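Local coordinates for protein trans-2-enoyl-CoA reductase [NADH] (Treponema denticola ATCC 35405, PDB 4GGO) that catalyses the NADH-dependent reduction of the carbon-carbon double bond of trans-2-enoyl-CoA thioesters, turning crotonyl-CoA into butyryl-CoA in fatty acid synthesis, at residues A[60-65]-A[275-280]; A[307-312]-A[341-346]; A[67-72]-A[317-322]. One frame throughout, in Å; residues are numbered along the deposited sequence.

Contact 1. Residues A[60-65]-A[275-280]; sequences NGYGLA and SVNKGL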
# COMPACT_ATOMS: atom_id res chain seq x y z
N ASN A 60 5.59 -4.17 1.73
CA ASN A 60 4.50 -4.73 0.93
C ASN A 60 3.63 -3.68 0.27
O ASN A 60 3.68 -2.50 0.63
CB ASN A 60 3.63 -5.65 1.79
CG ASN A 60 2.71 -4.88 2.71
OD1 ASN A 60 3.15 -4.29 3.70
ND2 ASN A 60 1.42 -4.89 2.40
N GLY A 61 2.83 -4.12 -0.70
CA GLY A 61 1.86 -3.26 -1.35
C GLY A 61 2.44 -2.02 -2.01
O GLY A 61 3.48 -2.08 -2.67
N TYR A 62 1.77 -0.89 -1.81
CA TYR A 62 2.17 0.37 -2.42
C TYR A 62 3.50 0.88 -1.89
O TYR A 62 4.25 1.55 -2.60
CB TYR A 62 1.07 1.42 -2.22
CG TYR A 62 -0.17 1.17 -3.05
CD1 TYR A 62 -0.06 0.85 -4.40
CD2 TYR A 62 -1.44 1.26 -2.50
CE1 TYR A 62 -1.19 0.62 -5.17
CE2 TYR A 62 -2.57 1.03 -3.26
CZ TYR A 62 -2.44 0.71 -4.60
OH TYR A 62 -3.56 0.49 -5.36
N GLY A 63 3.80 0.55 -0.63
CA GLY A 63 5.06 0.94 -0.03
C GLY A 63 6.23 0.26 -0.72
O GLY A 63 7.20 0.91 -1.10
N LEU A 64 6.14 -1.06 -0.87
CA LEU A 64 7.17 -1.84 -1.55
C LEU A 64 7.36 -1.37 -2.99
O LEU A 64 8.49 -1.24 -3.46
CB LEU A 64 6.81 -3.33 -1.52
CG LEU A 64 7.71 -4.28 -2.32
CD1 LEU A 64 9.14 -4.22 -1.81
CD2 LEU A 64 7.16 -5.70 -2.25
N ALA A 65 6.26 -1.13 -3.68
CA ALA A 65 6.31 -0.67 -5.07
C ALA A 65 6.95 0.71 -5.17
O ALA A 65 7.61 1.03 -6.15
CB ALA A 65 4.92 -0.67 -5.69
N SER A 275 -2.22 10.98 -1.71
CA SER A 275 -2.34 10.30 -3.00
C SER A 275 -3.42 9.24 -2.92
O SER A 275 -3.29 8.25 -2.19
CB SER A 275 -1.01 9.67 -3.40
OG SER A 275 -1.11 9.05 -4.67
N VAL A 276 -4.51 9.45 -3.65
CA VAL A 276 -5.60 8.49 -3.68
C VAL A 276 -5.32 7.43 -4.73
O VAL A 276 -5.29 7.73 -5.93
CB VAL A 276 -6.95 9.17 -3.97
CG1 VAL A 276 -8.09 8.19 -3.71
CG2 VAL A 276 -7.11 10.41 -3.11
N ASN A 277 -5.09 6.20 -4.28
CA ASN A 277 -4.76 5.11 -5.18
C ASN A 277 -5.97 4.24 -5.51
O ASN A 277 -7.06 4.45 -4.96
CB ASN A 277 -3.64 4.25 -4.58
CG ASN A 277 -2.36 5.04 -4.37
OD1 ASN A 277 -2.32 6.26 -4.55
ND2 ASN A 277 -1.31 4.34 -3.96
N LYS A 278 -5.79 3.28 -6.41
CA LYS A 278 -6.88 2.40 -6.81
C LYS A 278 -7.15 1.33 -5.76
O LYS A 278 -6.34 1.12 -4.85
CB LYS A 278 -6.58 1.75 -8.17
CG LYS A 278 -5.60 0.59 -8.10
CD LYS A 278 -5.36 -0.02 -9.47
CE LYS A 278 -6.60 -0.71 -10.01
NZ LYS A 278 -6.92 -1.95 -9.25
N GLY A 279 -8.28 0.65 -5.90
CA GLY A 279 -8.63 -0.42 -5.00
C GLY A 279 -7.84 -1.68 -5.28
O GLY A 279 -7.51 -1.98 -6.43
N LEU A 280 -7.52 -2.42 -4.22
CA LEU A 280 -6.74 -3.64 -4.35
C LEU A 280 -7.07 -4.59 -3.20
O LEU A 280 -7.65 -4.18 -2.20
CB LEU A 280 -5.24 -3.34 -4.34
CG LEU A 280 -4.60 -3.08 -2.97
CD1 LEU A 280 -3.09 -3.22 -3.06
CD2 LEU A 280 -4.97 -1.71 -2.43
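Y62 reaches from the first helix of the Rossmann fold into the loop leaving strand 270-276, where N277, K278 and L280 surround its ring. N60, G61 and Y62 belong to the NAD(+) site at the dinucleotide-binding turn, and L280 also binds NAD(+), consistent with the contact linking two parts of the cofactor site. The CA atoms of Y62 and N277, the nearest pair, are 8.8 Å apart, a span bridged largely by the tyrosine ring.

The packing covers both faces of the phenol. The N277 amide stands almost upright on one face, its plane 86° from that of the ring, and N277 CB lies 3.6 Å from Y62 CE2. L280 holds the opposite face with CD1, while its other methyl, CD2, is 3.7 Å from Y62 CE2. With CG beside its backbone N (chi1 -72°), Y62 sends its ring out from the helix into this slot. Q314 of helix 311-323 also touches both Y62 and N277.

The one hydrogen bond assigned between the segments is at the end of the ring. Y62 OH donates to K278 O over 2.9 Å; this acceptor sits at the ring edge, but the hydroxyl approaches it from above the carbonyl plane, 44° out. K278 CG comes within 3.4 Å of Y62 OH, crossing the phenol at about a right angle. The K278 chain then bends at chi3 and chi4, carrying NZ back to its own loop, where it donates to G279 O at 2.9 Å, nearly in line with the carbonyl bond.

Contact 2. Residues A[307-312]-A[341-346]; sequences NHEGCI and DDWELE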
# COMPACT_ATOMS: atom_id res chain seq x y z
N ASN A 307 -7.06 -1.14 -18.79
CA ASN A 307 -6.54 -0.17 -17.84
C ASN A 307 -6.35 -0.72 -16.42
O ASN A 307 -6.26 0.04 -15.46
CB ASN A 307 -7.40 1.10 -17.81
CG ASN A 307 -8.84 0.82 -17.44
OD1 ASN A 307 -9.22 -0.32 -17.18
ND2 ASN A 307 -9.65 1.87 -17.40
N HIS A 308 -6.30 -2.04 -16.30
CA HIS A 308 -6.06 -2.66 -15.00
C HIS A 308 -4.63 -2.41 -14.53
O HIS A 308 -3.69 -2.43 -15.33
CB HIS A 308 -6.31 -4.17 -15.05
CG HIS A 308 -5.95 -4.88 -13.78
ND1 HIS A 308 -6.66 -4.72 -12.61
CD2 HIS A 308 -4.93 -5.73 -13.50
CE1 HIS A 308 -6.10 -5.46 -11.66
NE2 HIS A 308 -5.06 -6.08 -12.17
N GLU A 309 -4.48 -2.17 -13.23
CA GLU A 309 -3.17 -1.96 -12.63
C GLU A 309 -3.04 -2.70 -11.31
O GLU A 309 -4.01 -2.84 -10.56
CB GLU A 309 -2.93 -0.47 -12.39
CG GLU A 309 -2.74 0.36 -13.64
CD GLU A 309 -2.58 1.84 -13.33
OE1 GLU A 309 -3.50 2.42 -12.71
OE2 GLU A 309 -1.53 2.42 -13.69
N GLY A 310 -1.84 -3.19 -11.03
CA GLY A 310 -1.50 -3.69 -9.72
C GLY A 310 -0.69 -2.62 -9.01
O GLY A 310 -0.67 -1.47 -9.44
N CYS A 311 -0.02 -2.99 -7.92
CA CYS A 311 0.75 -2.03 -7.15
C CYS A 311 1.88 -1.38 -7.95
O CYS A 311 2.01 -0.16 -7.97
CB CYS A 311 1.32 -2.69 -5.89
SG CYS A 311 0.05 -3.25 -4.74
N ILE A 312 2.68 -2.21 -8.62
CA ILE A 312 3.86 -1.70 -9.32
C ILE A 312 3.47 -0.88 -10.55
O ILE A 312 4.18 0.06 -10.92
CB ILE A 312 4.85 -2.84 -9.69
CG1 ILE A 312 6.23 -2.26 -10.03
CG2 ILE A 312 4.31 -3.71 -10.81
CD1 ILE A 312 6.90 -1.54 -8.87
N ASP A 341 -6.44 6.94 -8.89
CA ASP A 341 -7.62 6.09 -8.96
C ASP A 341 -8.52 6.62 -10.08
O ASP A 341 -9.70 6.27 -10.16
CB ASP A 341 -8.37 6.10 -7.63
CG ASP A 341 -8.84 7.49 -7.23
OD1 ASP A 341 -8.26 8.48 -7.71
OD2 ASP A 341 -9.80 7.58 -6.43
N ASP A 342 -7.94 7.46 -10.93
CA ASP A 342 -8.69 8.12 -12.00
C ASP A 342 -9.20 7.14 -13.05
O ASP A 342 -10.26 7.35 -13.64
CB ASP A 342 -7.87 9.24 -12.63
CG ASP A 342 -6.48 8.79 -13.06
OD1 ASP A 342 -6.01 7.74 -12.57
OD2 ASP A 342 -5.85 9.50 -13.87
N TRP A 343 -8.45 6.07 -13.30
CA TRP A 343 -8.89 5.04 -14.23
C TRP A 343 -9.99 4.18 -13.62
O TRP A 343 -10.92 3.77 -14.30
CB TRP A 343 -7.71 4.16 -14.67
CG TRP A 343 -6.65 4.89 -15.44
CD1 TRP A 343 -6.67 6.20 -15.83
CD2 TRP A 343 -5.43 4.34 -15.93
NE1 TRP A 343 -5.52 6.50 -16.52
CE2 TRP A 343 -4.74 5.37 -16.60
CE3 TRP A 343 -4.84 3.07 -15.87
CZ2 TRP A 343 -3.50 5.18 -17.21
CZ3 TRP A 343 -3.61 2.88 -16.47
CH2 TRP A 343 -2.95 3.93 -17.13
N GLU A 344 -9.87 3.91 -12.32
CA GLU A 344 -10.89 3.14 -11.61
C GLU A 344 -12.22 3.87 -11.57
O GLU A 344 -13.28 3.28 -11.80
CB GLU A 344 -10.44 2.82 -10.18
CG GLU A 344 -11.56 2.30 -9.29
CD GLU A 344 -11.08 1.88 -7.91
OE1 GLU A 344 -9.86 1.86 -7.69
OE2 GLU A 344 -11.93 1.56 -7.05
N LEU A 345 -12.17 5.17 -11.29
CA LEU A 345 -13.39 5.94 -11.10
C LEU A 345 -13.88 6.61 -12.38
O LEU A 345 -14.74 7.50 -12.34
CB LEU A 345 -13.21 6.98 -9.99
CG LEU A 345 -13.00 6.40 -8.59
CD1 LEU A 345 -12.86 7.51 -7.57
CD2 LEU A 345 -14.15 5.47 -8.22
N GLU A 346 -13.33 6.19 -13.52
CA GLU A 346 -13.87 6.60 -14.81
C GLU A 346 -15.33 6.17 -14.89
O GLU A 346 -15.68 5.10 -14.41
CB GLU A 346 -13.10 5.94 -15.96
CG GLU A 346 -11.80 6.61 -16.33
CD GLU A 346 -11.06 5.83 -17.40
OE1 GLU A 346 -11.73 5.14 -18.19
OE2 GLU A 346 -9.82 5.91 -17.44
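This is a loop-to-loop packing contact, in which N307 and E309 meet the indole of W343 at the border of the Rossmann-type fold. Residues 307-310 link helix 291-305 to helix 311-323, whose first residues, 311 and 312, close the segment; residues 341-346 follow strand 338-339, an outermost strand of the parallel sheet, and lead into helix 347-359. The evidence for packing rather than bonding is that the closest approaches are to CE3 and CZ3 of the six-membered ring, and none is a hydrogen bond.

N307 supplies backbone as well as side chain. Its carbonyl O lies near the indole plane at the ring edge, 3.4 Å from W343 CE3, and N307 CB is 3.8 Å from that same CE3. The N307 amide and the E346 carboxylate come from opposite directions and stay well apart, their planes 60° from each other.

E309 crosses the indole at about a right angle, and its carboxylate is tilted 28° from the ring plane. E309 CD lies 3.5 Å from W343 CZ3, and E309 CG is 3.9 Å from that atom. The extended chain beyond CG delivers the acid to this position. Its polar end is held by other residues: OE1 forms a salt bridge with R317 and accepts a hydrogen bond from Q314, both of helix 311-323. R317 also makes a cation-pi contact with W343, so one arginine ties together the acid and the ring that meet here.

Within 341-346 the backbone takes helical angles at 342-344, and L345 N donates to D341 O over 2.9 Å. A weak bond, 3.0 Å long and bent to 123° at the hydrogen, runs from W343 N to D342 OD1, which also forms a salt bridge with R317 NH1.

Contact 3. Residues A[67-72]-A[317-322]; sequences RITAAF and RLYAER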
# COMPACT_ATOMS: atom_id res chain seq x y z
N ARG A 67 9.30 1.90 -3.11
CA ARG A 67 10.73 1.76 -2.90
C ARG A 67 11.40 1.19 -4.14
O ARG A 67 12.45 1.66 -4.57
CB ARG A 67 11.02 0.87 -1.68
CG ARG A 67 12.39 1.10 -1.07
CD ARG A 67 12.68 0.13 0.06
NE ARG A 67 13.99 0.37 0.65
CZ ARG A 67 14.55 -0.39 1.60
NH1 ARG A 67 13.90 -1.45 2.07
NH2 ARG A 67 15.75 -0.08 2.07
N ILE A 68 10.76 0.18 -4.73
CA ILE A 68 11.26 -0.45 -5.95
C ILE A 68 11.32 0.53 -7.12
O ILE A 68 12.30 0.57 -7.87
CB ILE A 68 10.42 -1.68 -6.33
CG1 ILE A 68 10.62 -2.80 -5.31
CG2 ILE A 68 10.76 -2.17 -7.73
CD1 ILE A 68 9.81 -4.04 -5.59
N THR A 69 10.27 1.33 -7.28
CA THR A 69 10.23 2.32 -8.36
C THR A 69 11.33 3.37 -8.18
O THR A 69 12.00 3.74 -9.14
CB THR A 69 8.86 3.02 -8.44
OG1 THR A 69 7.83 2.05 -8.65
CG2 THR A 69 8.83 4.03 -9.59
N ALA A 70 11.50 3.85 -6.95
CA ALA A 70 12.52 4.85 -6.66
C ALA A 70 13.92 4.29 -6.89
O ALA A 70 14.77 4.94 -7.50
CB ALA A 70 12.38 5.36 -5.23
N ALA A 71 14.16 3.08 -6.39
CA ALA A 71 15.49 2.48 -6.45
C ALA A 71 15.84 1.95 -7.84
O ALA A 71 16.88 2.30 -8.39
CB ALA A 71 15.62 1.37 -5.41
N PHE A 72 14.98 1.11 -8.40
CA PHE A 72 15.32 0.42 -9.64
C PHE A 72 14.83 1.12 -10.90
O PHE A 72 15.14 0.71 -12.01
CB PHE A 72 14.83 -1.03 -9.59
CG PHE A 72 15.43 -1.83 -8.48
CD1 PHE A 72 16.71 -2.35 -8.60
CD2 PHE A 72 14.74 -2.06 -7.31
CE1 PHE A 72 17.28 -3.08 -7.58
CE2 PHE A 72 15.30 -2.79 -6.28
CZ PHE A 72 16.57 -3.31 -6.42
N ARG A 317 3.41 4.59 -12.54
CA ARG A 317 2.63 5.64 -13.18
C ARG A 317 2.61 6.89 -12.31
O ARG A 317 2.67 8.01 -12.82
CB ARG A 317 1.20 5.17 -13.48
CG ARG A 317 0.31 6.27 -14.07
CD ARG A 317 -0.84 5.70 -14.89
NE ARG A 317 -1.86 5.05 -14.08
CZ ARG A 317 -2.92 5.67 -13.56
NH1 ARG A 317 -3.09 6.97 -13.77
NH2 ARG A 317 -3.81 5.00 -12.84
N LEU A 318 2.53 6.69 -11.00
CA LEU A 318 2.57 7.79 -10.04
C LEU A 318 3.85 8.61 -10.17
O LEU A 318 3.81 9.84 -10.23
CB LEU A 318 2.43 7.26 -8.61
CG LEU A 318 2.63 8.28 -7.49
CD1 LEU A 318 1.51 9.31 -7.48
CD2 LEU A 318 2.73 7.58 -6.14
N TYR A 319 4.99 7.92 -10.20
CA TYR A 319 6.29 8.59 -10.33
C TYR A 319 6.42 9.29 -11.67
O TYR A 319 6.79 10.46 -11.74
CB TYR A 319 7.43 7.57 -10.17
CG TYR A 319 7.86 7.30 -8.75
CD1 TYR A 319 7.05 6.59 -7.87
CD2 TYR A 319 9.10 7.73 -8.28
CE1 TYR A 319 7.46 6.32 -6.57
CE2 TYR A 319 9.51 7.48 -6.99
CZ TYR A 319 8.69 6.77 -6.13
OH TYR A 319 9.10 6.51 -4.84
N ALA A 320 6.11 8.57 -12.74
CA ALA A 320 6.34 9.06 -14.10
C ALA A 320 5.33 10.11 -14.55
O ALA A 320 5.68 11.02 -15.30
CB ALA A 320 6.37 7.89 -15.07
N GLU A 321 4.08 9.99 -14.10
CA GLU A 321 3.01 10.82 -14.62
C GLU A 321 2.40 11.79 -13.61
O GLU A 321 1.43 12.49 -13.91
CB GLU A 321 1.90 9.95 -15.23
CG GLU A 321 2.29 9.27 -16.53
CD GLU A 321 2.20 10.19 -17.73
OE1 GLU A 321 1.17 10.15 -18.44
OE2 GLU A 321 3.15 10.96 -17.97
N ARG A 322 2.96 11.83 -12.40
CA ARG A 322 2.51 12.78 -11.39
C ARG A 322 3.67 13.52 -10.73
O ARG A 322 3.77 14.74 -10.80
CB ARG A 322 1.67 12.09 -10.31
CG ARG A 322 0.38 11.44 -10.80
CD ARG A 322 -0.61 12.48 -11.31
NE ARG A 322 -1.93 11.89 -11.54
CZ ARG A 322 -2.26 11.21 -12.63
NH1 ARG A 322 -1.37 11.03 -13.60
NH2 ARG A 322 -3.48 10.71 -12.76
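Y319 of helix 311-323 meets T69 and A70 of helix 61-74, where two helices pack together in the buried interior of this Rossmann-type protein; T69 also touches I312, I315 and T316 of the same helix. The nearest CA atoms of the two segments, those of T69 and Y319, are 7.7 Å apart. Along 317-322, R317 comes first and its CB points away from helix 61-74; its NH1 instead forms a salt bridge with D342. L318 follows, its side chain packing on I340.

Y319 then turns its ring into the interface. T69 CG2 sits over one face, 3.7 Å from the ring centroid and 22° off the normal, which defines a CH-pi contact; the methyl is displaced toward the CG side, with Y319 CG at 3.5 Å. T69 places its two branches differently (chi1 -59°): OG1 lies beside the backbone N and bonds A65 O in its own helix, while CG2 is the branch presented to the tyrosine. Farther out along the ring, A70 CB lies 4.0 Å from Y319 CE2 and 3.5 Å from Y319 OH. P50 packs on the tyrosine as well.

From Y319 onward the helix widens into a pi-type turn, 319-322. At its end R322 NH1 donates to E321 O over 3.2 Å, while R322 NH2 pairs with D342, so the charged end of this segment is turned to other partners than helix 61-74.

The contact thus rests on dispersion: a methyl over an aromatic face and an alanine methyl near CE2 and OH join the helices, and the buried threonine hydroxyl is satisfied within its own helix.

How the contacts relate
Contact 1 lies about 3 Å from the centre of the chain, whereas the centres of contacts 2 and 3 each lie about 14 Å from it. Contact 3 is nonetheless fully buried; contacts 1 and 2 are partly so. Helix 61-74 serves contacts 1 and 3, and segment 307-312 of contact 2 runs into helix 311-323, which contact 3 uses directly. The chemistry follows place: a side-chain to backbone hydrogen bond with aromatic packing in the cofactor site, aromatic packing beside charged groups in partly exposed loops, and apolar packing between helices. Contacts 1 and 2 also meet directly, E344 OE1 lying 2.7 Å from G279 N in a probable hydrogen bond.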